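Local coordinates for protein homoserine O-acetyltransferase (Bacillus anthracis str. 'Ames Ancestor', PDB 3I1I) that probably transfers the acetyl group of acetyl-CoA to the hydroxyl of homoserine, an early step towards methionine in bacteria, using an alpha/beta hydrolase fold, at residues K8-L14 / P26-E32; H49-S55 / D92-Q98; A121-F127 / M281-A286; T180-N184 / V287-A293. All coordinates share one frame; numbering follows the deposited sequence.

Contact 1: K8-L14 / P26-E32; sequences KKEKFIL and PVQMGYE
Glu10, Phe12 and Leu14 make antiparallel hydrogen-bonded pairs with Tyr31, Met29 and Val27, two backbone bonds to each pair. At the ends of this ladder Glu10 N meets Tyr31 O at 2.8 Å and Leu14 N meets Val27 O at 2.8 Å. Weaker CA-H...O contacts run between the rungs, such as Gln28 CA to Phe12 O at 3.2 Å. The two segments belong to the beta hairpin of strands 10-18 and 24-34, whose first strand is outermost at one side of the mixed central sheet of an alpha/beta hydrolase fold. Apolar contact collects on the face bearing Tyr31. Glu10 CB sits over one face of the Tyr31 ring in a CH-pi contact, 3.6 Å from the centroid and 19° off the normal. The ring leans over the neighbouring strand because CG lies between backbone N and carbonyl carbon (chi1 68°), and its OH bonds Glu301 of the second subunit. Further along, Leu14 CB rests beside Val27 CG2 at 3.7 Å. The face bearing Lys11, Ile13 and Gln28 is more mixed: the extended Lys11 sends NZ to Gln28 OE1 in a weak 3.3 Å bond; His170 of the second subunit is the stronger partner of that amine, and Gln28 NE2 bonds Thr106 O.

Contact 2: H49-S55 / D92-Q98; sequences HYFSATS and DNLCNVQ
His49 reaches from its own loop towards Asn93, and its side chain can be followed atom by atom. CB points at the segment 92-98 and carries CG between backbone N and carbonyl carbon (chi1 84°), which turns the imidazole back against the backbone of Ala53 and Thr54. CG lies 3.7 Å from Asn93 ND2. ND1 turns homeward and donates to Tyr50 O at 2.7 Å, with that oxygen in the ring plane. CE1 comes within 3.0 Å of Asn93 ND2, while CD2 passes the Asn93 backbone. At the tip, NE2 accepts from Asn93 N at 3.0 Å in a nearly straight bond (166°), although the donor stands off the ring plane. With one nitrogen giving and the other receiving, the ring's orientation is fixed. The Asn93 amide stacks on one face, the planes 18° apart, and the backbone of Ala53 and Thr54 covers the opposite face. Asn93 itself is held by ND2 on His49 O and by two bridging waters. Further bonds tie side chain to backbone: Asn96 ND2 to Ala53 O at 2.8 Å, Gln98 NE2 to Ser52 O at 2.7 Å, and Asp92 OD1 from Ser55 N at 2.8 Å. Asn96 OD1 also closes an Asx turn onto Gln98 N. These loops follow the adjacent parallel strands 44-48 and 87-91, and Phe51 lies near a probable Ser155-His351-Asp318 triad; segment 49-55 occupies the place of the loop that commonly helps form the oxyanion hole in alpha/beta hydrolases, a role probable here but not established.

Contact 3: A121-F127 / M281-A286; sequences AMDFPVF and MYTAKA
Tyr282 OH donates to Phe124 O at 2.6 Å, the one direct hydrogen bond between segments 121-127 and 281-286, the hydroxyl lying somewhat out of the carbonyl plane. Behind that hydroxyl, the ring is pressed among loop side chains. Phe124 turns its edge towards the Tyr282 face in a T-shaped pair, with centroids 5.6 Å apart and planes at 86°. The selenium of Met122, a selenomethionine, approaches the same ring obliquely as a Met-aromatic contact, 5.2 Å from SE to the centroid of the Tyr282 ring. Bends at chi2 and chi3 fold the Met122 chain back, so that its CE also meets the CE of Met281. One helical turn on, Ala286 CB sits over the face of Phe127, 3.9 Å from the ring centroid. Phe127 is swung towards the helix by a CG lying between backbone N and carbonyl carbon (chi1 85°). A water completes this end, accepting from Phe127 N at 3.1 Å and donating to Tyr282 O at 2.7 Å. Lys285, which passes Val126, carries its NZ to backbone carbonyls of the third subunit, among them Val254 O. The chemistry implies an aromatic and aliphatic seam across which one hydroxyl and one water supply the polar links; the buried phenol, already giving its proton to a carbonyl, is probably neutral.

Contact 4: T180-N184 / V287-A293; sequences TNPQN and VLLHDIA
Gln183 and Asp291 bring their backbones within 4.2 Å, CA to CA, in a single bridge, the two segments running in opposite senses. Hydrogen bonds flank it: Ile292 N meets Pro182 O at 3.0 Å and 178°, almost perfectly straight, and Asn184 N meets His290 O at 2.8 Å. The segment 180-184 follows strand 174-178, whereas 287-293 unwinds from the end of helix 277-289. The helices lying between them in sequence are consistent with a cap inserted after this strand, as in many alpha/beta hydrolases, and the bridge would then join the places where the chain leaves and re-enters the core. Among side chains, His290 reaches across to the other segment. Its CG is anti to the backbone N (chi1 172°), which carries NE2 to Asn181 O at 2.9 Å, the oxygen at the ring edge and the nitrogen in the carbonyl plane. Gln162 NE2 gives the same oxygen a further bond. Gln183 and Asp291 lie side by side, and Gln183 NE2 donates to Asp291 OD1 at 2.9 Å; the carboxylate oxygen is in the amide plane, but the nitrogen stands above the carboxylate plane. Asp291 OD2 turns to Ser245 of the third subunit. Asn184 lays its amide against Val287, with ND2 3.5 Å from Val287 CG1, while Ser189 and Gln321 hold the two polar ends of that amide. Pro182 CB packs on Ile292 CD1 at 3.7 Å, an apolar patch that Leu299 of helix 299-304 extends.

In the fold
The chemistry of the four contacts varies with their place in the fold. Contact 1, partly buried at the margin of the sheet, relies on regular strand pairing and meets the second subunit. Contact 2, its centre about 7 Å from that of the chain, is a buried loop junction built from amides, an imidazole and waters; Lys9 joins the two through its salt bridge to Asp92. Contacts 3 and 4 are also buried and share helix 277-289, the first using its aromatic and aliphatic flank, the second its end and a backbone bridge, and both abut the third subunit. Phe51 of contact 2 touches Val287 of contact 4, and Cys95 touches Phe124 and Phe127 of contact 3.

Contact 1: K8-L14 / P26-E32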
# COMPACT_ATOMS: atom_id res chain seq x y z
N LYS A 8 -21.91 24.47 -20.12
CA LYS A 8 -21.49 25.63 -19.38
C LYS A 8 -21.30 25.25 -17.93
O LYS A 8 -22.17 24.65 -17.34
CB LYS A 8 -22.55 26.74 -19.48
CG LYS A 8 -21.95 28.16 -19.37
CD LYS A 8 -22.72 29.09 -18.39
CE LYS A 8 -21.80 30.21 -17.80
NZ LYS A 8 -21.06 31.00 -18.87
N LYS A 9 -20.15 25.57 -17.36
CA LYS A 9 -19.94 25.33 -15.95
C LYS A 9 -20.67 26.41 -15.15
O LYS A 9 -20.61 27.57 -15.50
CB LYS A 9 -18.45 25.36 -15.62
CG LYS A 9 -18.10 24.88 -14.21
CD LYS A 9 -17.93 23.37 -14.12
CE LYS A 9 -17.69 22.93 -12.66
NZ LYS A 9 -17.02 21.61 -12.58
N GLU A 10 -21.35 26.01 -14.09
CA GLU A 10 -21.97 26.96 -13.17
C GLU A 10 -21.36 26.78 -11.79
O GLU A 10 -20.57 25.85 -11.53
CB GLU A 10 -23.46 26.70 -13.04
CG GLU A 10 -24.18 26.48 -14.32
CD GLU A 10 -24.61 27.74 -15.00
OE1 GLU A 10 -25.39 27.59 -15.97
OE2 GLU A 10 -24.18 28.87 -14.59
N LYS A 11 -21.79 27.65 -10.88
CA LYS A 11 -21.25 27.69 -9.54
C LYS A 11 -22.38 27.89 -8.53
O LYS A 11 -23.22 28.75 -8.71
CB LYS A 11 -20.25 28.85 -9.47
CG LYS A 11 -19.70 29.17 -8.11
CD LYS A 11 -18.57 30.21 -8.23
CE LYS A 11 -18.08 30.70 -6.86
NZ LYS A 11 -16.75 31.38 -6.87
N PHE A 12 -22.41 27.09 -7.47
CA PHE A 12 -23.34 27.24 -6.37
C PHE A 12 -22.56 27.50 -5.10
O PHE A 12 -21.56 26.83 -4.83
CB PHE A 12 -24.18 25.99 -6.23
CG PHE A 12 -25.15 26.03 -5.06
CD1 PHE A 12 -26.21 26.92 -5.06
CD2 PHE A 12 -25.00 25.16 -3.98
CE1 PHE A 12 -27.11 26.96 -3.99
CE2 PHE A 12 -25.90 25.16 -2.93
CZ PHE A 12 -26.97 26.08 -2.93
N ILE A 13 -23.01 28.47 -4.31
CA ILE A 13 -22.35 28.90 -3.08
C ILE A 13 -23.28 28.78 -1.90
O ILE A 13 -24.48 28.99 -2.04
CB ILE A 13 -21.95 30.39 -3.20
CG1 ILE A 13 -20.54 30.49 -3.76
CG2 ILE A 13 -22.09 31.16 -1.86
CD1 ILE A 13 -20.53 30.95 -5.19
N LEU A 14 -22.73 28.41 -0.75
CA LEU A 14 -23.42 28.56 0.53
C LEU A 14 -22.50 29.36 1.44
O LEU A 14 -21.30 29.12 1.54
CB LEU A 14 -23.77 27.23 1.15
CG LEU A 14 -24.81 26.39 0.38
CD1 LEU A 14 -24.75 24.92 0.85
CD2 LEU A 14 -26.26 26.93 0.55
N PRO A 26 -18.13 28.36 5.06
CA PRO A 26 -18.61 28.59 3.69
C PRO A 26 -18.11 27.50 2.71
O PRO A 26 -16.96 27.06 2.78
CB PRO A 26 -17.99 29.96 3.31
CG PRO A 26 -17.54 30.59 4.58
CD PRO A 26 -17.31 29.48 5.57
N VAL A 27 -18.98 27.14 1.78
CA VAL A 27 -18.65 26.16 0.75
C VAL A 27 -19.14 26.64 -0.62
O VAL A 27 -20.08 27.42 -0.71
CB VAL A 27 -19.33 24.80 1.06
CG1 VAL A 27 -18.86 24.24 2.44
CG2 VAL A 27 -20.79 24.96 1.05
N GLN A 28 -18.49 26.15 -1.67
CA GLN A 28 -18.94 26.33 -3.05
C GLN A 28 -18.89 24.97 -3.74
O GLN A 28 -18.22 24.06 -3.29
CB GLN A 28 -18.03 27.29 -3.80
CG GLN A 28 -16.55 26.90 -3.69
CD GLN A 28 -15.60 27.77 -4.51
OE1 GLN A 28 -15.95 28.86 -4.93
NE2 GLN A 28 -14.39 27.25 -4.75
N MSE A 29 -19.58 24.88 -4.87
CA MSE A 29 -19.77 23.64 -5.56
C MSE A 29 -20.02 23.91 -7.03
O MSE A 29 -21.00 24.54 -7.40
CB MSE A 29 -20.97 22.93 -4.96
CG MSE A 29 -21.14 21.48 -5.43
SE MSE A 29 -22.80 20.73 -4.71
CE MSE A 29 -22.13 19.13 -3.97
N GLY A 30 -19.15 23.42 -7.90
CA GLY A 30 -19.39 23.58 -9.32
C GLY A 30 -20.48 22.66 -9.77
O GLY A 30 -20.72 21.66 -9.14
N TYR A 31 -21.16 22.97 -10.86
CA TYR A 31 -22.09 22.00 -11.44
C TYR A 31 -22.33 22.32 -12.89
O TYR A 31 -21.87 23.35 -13.39
CB TYR A 31 -23.42 21.96 -10.69
CG TYR A 31 -24.29 23.20 -10.83
CD1 TYR A 31 -25.33 23.23 -11.72
CD2 TYR A 31 -24.10 24.31 -10.00
CE1 TYR A 31 -26.13 24.36 -11.85
CE2 TYR A 31 -24.93 25.45 -10.10
CZ TYR A 31 -25.94 25.47 -11.03
OH TYR A 31 -26.76 26.57 -11.17
N GLU A 32 -23.04 21.43 -13.56
CA GLU A 32 -23.35 21.65 -14.95
C GLU A 32 -24.58 20.84 -15.25
O GLU A 32 -24.87 19.90 -14.53
CB GLU A 32 -22.15 21.28 -15.83
CG GLU A 32 -21.86 19.80 -15.97
CD GLU A 32 -20.50 19.54 -16.55
OE1 GLU A 32 -19.53 19.96 -15.90
OE2 GLU A 32 -20.41 18.88 -17.64

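Contact 2: H49-S55 / D92-Q98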
# COMPACT_ATOMS: atom_id res chain seq x y z
N HIS A 49 -20.67 12.04 -9.17
CA HIS A 49 -19.39 11.59 -9.71
C HIS A 49 -18.54 10.72 -8.77
O HIS A 49 -18.74 10.70 -7.56
CB HIS A 49 -18.62 12.77 -10.31
CG HIS A 49 -17.82 13.58 -9.34
ND1 HIS A 49 -16.69 13.10 -8.72
CD2 HIS A 49 -17.91 14.89 -9.00
CE1 HIS A 49 -16.15 14.06 -7.98
NE2 HIS A 49 -16.86 15.16 -8.15
N TYR A 50 -17.63 9.95 -9.36
CA TYR A 50 -16.81 9.00 -8.61
C TYR A 50 -15.50 9.66 -8.14
O TYR A 50 -15.21 10.80 -8.49
CB TYR A 50 -16.54 7.69 -9.41
CG TYR A 50 -15.84 7.87 -10.73
CD1 TYR A 50 -14.46 7.84 -10.81
CD2 TYR A 50 -16.57 8.11 -11.90
CE1 TYR A 50 -13.78 8.02 -12.04
CE2 TYR A 50 -15.93 8.28 -13.12
CZ TYR A 50 -14.53 8.22 -13.18
OH TYR A 50 -13.89 8.39 -14.36
N PHE A 51 -14.73 8.89 -7.35
CA PHE A 51 -13.55 9.33 -6.56
C PHE A 51 -12.73 10.45 -7.18
O PHE A 51 -12.66 11.54 -6.64
CB PHE A 51 -12.62 8.11 -6.26
CG PHE A 51 -11.53 8.39 -5.22
CD1 PHE A 51 -11.68 7.96 -3.92
CD2 PHE A 51 -10.38 9.08 -5.56
CE1 PHE A 51 -10.71 8.23 -2.98
CE2 PHE A 51 -9.41 9.35 -4.62
CZ PHE A 51 -9.57 8.93 -3.33
N SER A 52 -12.12 10.17 -8.31
CA SER A 52 -11.17 11.11 -8.94
C SER A 52 -11.76 11.99 -10.05
O SER A 52 -11.02 12.74 -10.66
CB SER A 52 -10.00 10.31 -9.54
OG SER A 52 -10.57 9.29 -10.35
N ALA A 53 -13.06 11.88 -10.29
CA ALA A 53 -13.73 12.64 -11.38
C ALA A 53 -14.24 14.03 -10.93
O ALA A 53 -13.75 14.58 -9.95
CB ALA A 53 -14.88 11.81 -11.98
N THR A 54 -15.20 14.57 -11.67
CA THR A 54 -15.70 15.93 -11.53
C THR A 54 -17.16 15.97 -12.01
O THR A 54 -17.71 14.96 -12.44
CB THR A 54 -14.87 16.96 -12.39
OG1 THR A 54 -15.17 16.83 -13.80
CG2 THR A 54 -13.38 16.79 -12.18
N SER A 55 -17.76 17.17 -11.99
CA SER A 55 -19.12 17.38 -12.48
C SER A 55 -19.32 17.03 -13.99
O SER A 55 -20.45 16.89 -14.45
CB SER A 55 -19.54 18.84 -12.25
OG SER A 55 -18.81 19.70 -13.14
N ASP A 92 -19.70 18.99 -8.64
CA ASP A 92 -18.40 18.63 -8.11
C ASP A 92 -18.50 18.27 -6.60
O ASP A 92 -19.07 19.02 -5.83
CB ASP A 92 -17.40 19.80 -8.20
CG ASP A 92 -17.08 20.23 -9.62
OD1 ASP A 92 -16.94 19.38 -10.53
OD2 ASP A 92 -16.89 21.46 -9.78
N ASN A 93 -17.89 17.18 -6.19
CA ASN A 93 -17.86 16.78 -4.80
C ASN A 93 -16.93 17.66 -3.96
O ASN A 93 -15.93 18.20 -4.47
CB ASN A 93 -17.42 15.32 -4.70
CG ASN A 93 -18.37 14.39 -5.36
OD1 ASN A 93 -19.53 14.72 -5.60
ND2 ASN A 93 -17.91 13.18 -5.66
N LEU A 94 -17.26 17.81 -2.68
CA LEU A 94 -16.29 18.37 -1.71
C LEU A 94 -14.88 17.68 -1.79
O LEU A 94 -14.78 16.48 -2.10
CB LEU A 94 -16.81 18.19 -0.27
CG LEU A 94 -17.87 19.10 0.35
CD1 LEU A 94 -18.34 18.44 1.67
CD2 LEU A 94 -17.28 20.51 0.59
N CYS A 95 -13.83 18.44 -1.49
CA CYS A 95 -12.46 17.96 -1.59
C CYS A 95 -12.12 17.29 -2.92
O CYS A 95 -11.33 16.32 -2.95
CB CYS A 95 -12.17 17.00 -0.46
SG CYS A 95 -12.46 17.71 1.16
N ASN A 96 -12.68 17.81 -4.02
CA ASN A 96 -12.43 17.23 -5.32
C ASN A 96 -10.92 17.13 -5.49
O ASN A 96 -10.21 18.09 -5.18
CB ASN A 96 -13.05 18.07 -6.43
CG ASN A 96 -12.99 17.37 -7.77
OD1 ASN A 96 -11.94 17.34 -8.42
ND2 ASN A 96 -14.12 16.80 -8.21
N VAL A 97 -10.44 15.99 -5.95
CA VAL A 97 -8.99 15.77 -5.99
C VAL A 97 -8.31 16.53 -7.12
O VAL A 97 -7.15 16.94 -6.99
CB VAL A 97 -8.61 14.26 -6.07
CG1 VAL A 97 -9.29 13.52 -4.94
CG2 VAL A 97 -8.98 13.66 -7.43
N GLN A 98 -9.04 16.75 -8.21
CA GLN A 98 -8.50 17.45 -9.38
C GLN A 98 -8.57 18.93 -9.15
O GLN A 98 -9.14 19.66 -9.98
CB GLN A 98 -9.33 17.16 -10.61
CG GLN A 98 -9.27 15.76 -11.06
CD GLN A 98 -9.89 15.62 -12.42
OE1 GLN A 98 -9.56 16.39 -13.35
NE2 GLN A 98 -10.81 14.65 -12.57
O HOH W 1 -21.15 14.50 -7.79
O HOH W 2 -15.03 12.57 -5.32
O HOH W 3 -12.42 14.19 -7.33

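Contact 3: A121-F127 / M281-A286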
# COMPACT_ATOMS: atom_id res chain seq x y z
N ALA A 121 -5.82 23.26 4.89
CA ALA A 121 -4.94 22.12 5.07
C ALA A 121 -5.64 21.06 5.94
O ALA A 121 -6.84 20.83 5.76
CB ALA A 121 -3.58 22.57 5.64
N MSE A 122 -4.93 20.46 6.89
CA MSE A 122 -5.52 19.44 7.78
C MSE A 122 -6.50 20.00 8.80
O MSE A 122 -7.15 19.23 9.54
CB MSE A 122 -4.44 18.61 8.47
CG MSE A 122 -3.55 17.85 7.50
SE MSE A 122 -4.52 16.83 6.11
CE MSE A 122 -5.57 15.69 7.29
N ASP A 123 -6.67 21.33 8.85
CA ASP A 123 -7.79 21.89 9.58
C ASP A 123 -9.12 21.75 8.81
O ASP A 123 -10.18 22.07 9.36
CB ASP A 123 -7.53 23.36 9.95
CG ASP A 123 -8.65 23.95 10.83
OD1 ASP A 123 -8.99 23.33 11.86
OD2 ASP A 123 -9.22 25.01 10.47
N PHE A 124 -9.10 21.26 7.57
CA PHE A 124 -10.38 21.04 6.89
C PHE A 124 -11.22 19.99 7.61
O PHE A 124 -10.68 19.01 8.12
CB PHE A 124 -10.20 20.67 5.42
CG PHE A 124 -11.45 20.84 4.62
CD1 PHE A 124 -11.81 22.10 4.15
CD2 PHE A 124 -12.30 19.77 4.38
CE1 PHE A 124 -12.97 22.29 3.44
CE2 PHE A 124 -13.47 19.95 3.67
CZ PHE A 124 -13.82 21.21 3.20
N PRO A 125 -12.54 20.18 7.67
CA PRO A 125 -13.31 19.18 8.39
C PRO A 125 -13.48 17.89 7.62
O PRO A 125 -13.51 17.90 6.40
CB PRO A 125 -14.68 19.84 8.57
CG PRO A 125 -14.77 20.83 7.47
CD PRO A 125 -13.37 21.31 7.23
N VAL A 126 -13.62 16.80 8.35
CA VAL A 126 -13.97 15.54 7.78
C VAL A 126 -15.35 15.66 7.16
O VAL A 126 -16.30 16.20 7.82
CB VAL A 126 -13.98 14.45 8.84
CG1 VAL A 126 -14.55 13.16 8.26
CG2 VAL A 126 -12.54 14.28 9.42
N PHE A 127 -15.46 15.18 5.92
CA PHE A 127 -16.73 15.09 5.24
C PHE A 127 -17.09 13.66 4.88
O PHE A 127 -16.22 12.81 4.70
CB PHE A 127 -16.72 15.97 3.96
CG PHE A 127 -16.15 15.29 2.73
CD1 PHE A 127 -16.99 14.71 1.80
CD2 PHE A 127 -14.77 15.25 2.51
CE1 PHE A 127 -16.49 14.11 0.67
CE2 PHE A 127 -14.24 14.65 1.38
CZ PHE A 127 -15.10 14.07 0.46
N MSE A 281 -6.53 12.39 0.49
CA MSE A 281 -6.74 11.81 1.81
C MSE A 281 -8.19 11.99 2.29
O MSE A 281 -8.79 11.02 2.78
CB MSE A 281 -5.84 12.43 2.90
CG MSE A 281 -4.35 12.26 2.76
SE MSE A 281 -3.48 13.06 4.38
CE MSE A 281 -4.90 12.99 5.59
N TYR A 282 -8.72 13.21 2.21
CA TYR A 282 -10.08 13.50 2.73
C TYR A 282 -11.14 12.68 2.00
O TYR A 282 -12.06 12.14 2.64
CB TYR A 282 -10.43 14.98 2.64
CG TYR A 282 -9.97 15.76 3.82
CD1 TYR A 282 -8.68 16.24 3.89
CD2 TYR A 282 -10.81 16.02 4.90
CE1 TYR A 282 -8.24 16.95 4.99
CE2 TYR A 282 -10.36 16.74 6.00
CZ TYR A 282 -9.07 17.19 6.03
OH TYR A 282 -8.57 17.90 7.08
N THR A 283 -10.95 12.54 0.69
CA THR A 283 -11.88 11.76 -0.14
C THR A 283 -11.73 10.28 0.20
O THR A 283 -12.73 9.60 0.37
CB THR A 283 -11.62 12.02 -1.64
OG1 THR A 283 -11.72 13.41 -1.87
CG2 THR A 283 -12.64 11.29 -2.54
N ALA A 284 -10.49 9.78 0.36
CA ALA A 284 -10.27 8.40 0.85
C ALA A 284 -10.95 8.20 2.22
O ALA A 284 -11.60 7.17 2.46
CB ALA A 284 -8.78 8.01 0.89
N LYS A 285 -10.83 9.20 3.08
CA LYS A 285 -11.51 9.15 4.38
C LYS A 285 -13.05 9.05 4.24
O LYS A 285 -13.70 8.25 4.93
CB LYS A 285 -11.14 10.38 5.21
CG LYS A 285 -11.74 10.39 6.63
CD LYS A 285 -11.01 9.45 7.62
CE LYS A 285 -11.69 9.57 8.98
NZ LYS A 285 -10.90 9.20 10.20
N ALA A 286 -13.62 9.82 3.33
CA ALA A 286 -15.04 9.74 3.04
C ALA A 286 -15.42 8.33 2.61
O ALA A 286 -16.48 7.80 2.99
CB ALA A 286 -15.46 10.79 1.95
O HOH W 4 -13.43 13.23 4.70

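Contact 4: T180-N184 / V287-A293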
# COMPACT_ATOMS: atom_id res chain seq x y z
N THR A 180 -21.25 -0.08 -6.65
CA THR A 180 -21.24 0.54 -5.34
C THR A 180 -21.78 -0.45 -4.25
O THR A 180 -22.11 -1.60 -4.54
CB THR A 180 -22.08 1.88 -5.36
OG1 THR A 180 -21.80 2.68 -4.19
CG2 THR A 180 -23.60 1.59 -5.45
N ASN A 181 -21.88 0.01 -3.00
CA ASN A 181 -22.39 -0.79 -1.86
C ASN A 181 -22.90 0.15 -0.78
O ASN A 181 -22.49 1.33 -0.73
CB ASN A 181 -21.29 -1.67 -1.27
CG ASN A 181 -21.21 -3.01 -1.92
OD1 ASN A 181 -22.23 -3.66 -2.11
ND2 ASN A 181 -20.00 -3.45 -2.28
N PRO A 182 -23.81 -0.35 0.07
CA PRO A 182 -24.38 0.50 1.11
C PRO A 182 -23.40 0.84 2.21
O PRO A 182 -23.62 1.78 2.96
CB PRO A 182 -25.55 -0.34 1.66
CG PRO A 182 -25.26 -1.71 1.25
CD PRO A 182 -24.42 -1.69 0.06
N GLN A 183 -22.34 0.04 2.32
CA GLN A 183 -21.31 0.22 3.35
C GLN A 183 -20.00 -0.13 2.72
O GLN A 183 -19.91 -1.17 2.08
CB GLN A 183 -21.57 -0.73 4.53
CG GLN A 183 -22.90 -0.49 5.23
CD GLN A 183 -23.18 -1.51 6.35
OE1 GLN A 183 -23.25 -2.70 6.09
NE2 GLN A 183 -23.37 -1.02 7.59
N ASN A 184 -18.98 0.71 2.84
CA ASN A 184 -17.75 0.43 2.14
C ASN A 184 -17.16 -0.86 2.74
O ASN A 184 -17.00 -0.96 3.95
CB ASN A 184 -16.75 1.56 2.23
CG ASN A 184 -15.67 1.45 1.16
OD1 ASN A 184 -16.02 1.43 -0.01
ND2 ASN A 184 -14.39 1.38 1.55
N VAL A 287 -14.58 7.74 1.76
CA VAL A 287 -14.91 6.43 1.23
C VAL A 287 -14.88 5.43 2.38
O VAL A 287 -15.77 4.58 2.51
CB VAL A 287 -13.95 5.96 0.11
CG1 VAL A 287 -14.06 4.42 -0.08
CG2 VAL A 287 -14.18 6.77 -1.22
N LEU A 288 -13.85 5.50 3.19
CA LEU A 288 -13.69 4.56 4.30
C LEU A 288 -14.80 4.70 5.37
O LEU A 288 -15.19 3.72 5.99
CB LEU A 288 -12.30 4.75 4.88
CG LEU A 288 -11.78 4.40 6.25
CD1 LEU A 288 -10.33 4.88 6.19
CD2 LEU A 288 -12.54 5.10 7.36
N LEU A 289 -15.29 5.93 5.55
CA LEU A 289 -16.41 6.18 6.44
C LEU A 289 -17.77 5.82 5.85
O LEU A 289 -18.75 5.84 6.60
CB LEU A 289 -16.46 7.67 6.82
CG LEU A 289 -15.38 8.16 7.77
CD1 LEU A 289 -15.45 9.67 7.88
CD2 LEU A 289 -15.46 7.44 9.13
N HIS A 290 -17.87 5.50 4.54
CA HIS A 290 -19.16 5.31 3.92
C HIS A 290 -19.98 4.15 4.51
O HIS A 290 -19.60 2.98 4.42
CB HIS A 290 -19.06 5.13 2.41
CG HIS A 290 -20.36 4.75 1.77
ND1 HIS A 290 -21.43 5.61 1.72
CD2 HIS A 290 -20.77 3.59 1.20
CE1 HIS A 290 -22.46 5.00 1.15
NE2 HIS A 290 -22.08 3.77 0.81
N ASP A 291 -21.17 4.49 5.00
CA ASP A 291 -22.03 3.60 5.78
C ASP A 291 -23.41 4.22 5.90
O ASP A 291 -23.61 5.12 6.75
CB ASP A 291 -21.46 3.49 7.19
CG ASP A 291 -22.22 2.48 8.04
OD1 ASP A 291 -23.14 1.83 7.50
OD2 ASP A 291 -21.86 2.33 9.26
N ILE A 292 -24.33 3.80 5.05
CA ILE A 292 -25.68 4.34 5.10
C ILE A 292 -26.35 4.00 6.46
O ILE A 292 -27.20 4.76 6.93
CB ILE A 292 -26.57 3.92 3.87
CG1 ILE A 292 -26.92 2.44 3.90
CG2 ILE A 292 -25.94 4.36 2.54
CD1 ILE A 292 -28.03 2.05 2.94
N ALA A 293 -25.93 2.92 7.12
CA ALA A 293 -26.42 2.61 8.49
C ALA A 293 -25.90 3.56 9.55
O ALA A 293 -26.42 3.58 10.66
CB ALA A 293 -26.09 1.15 8.90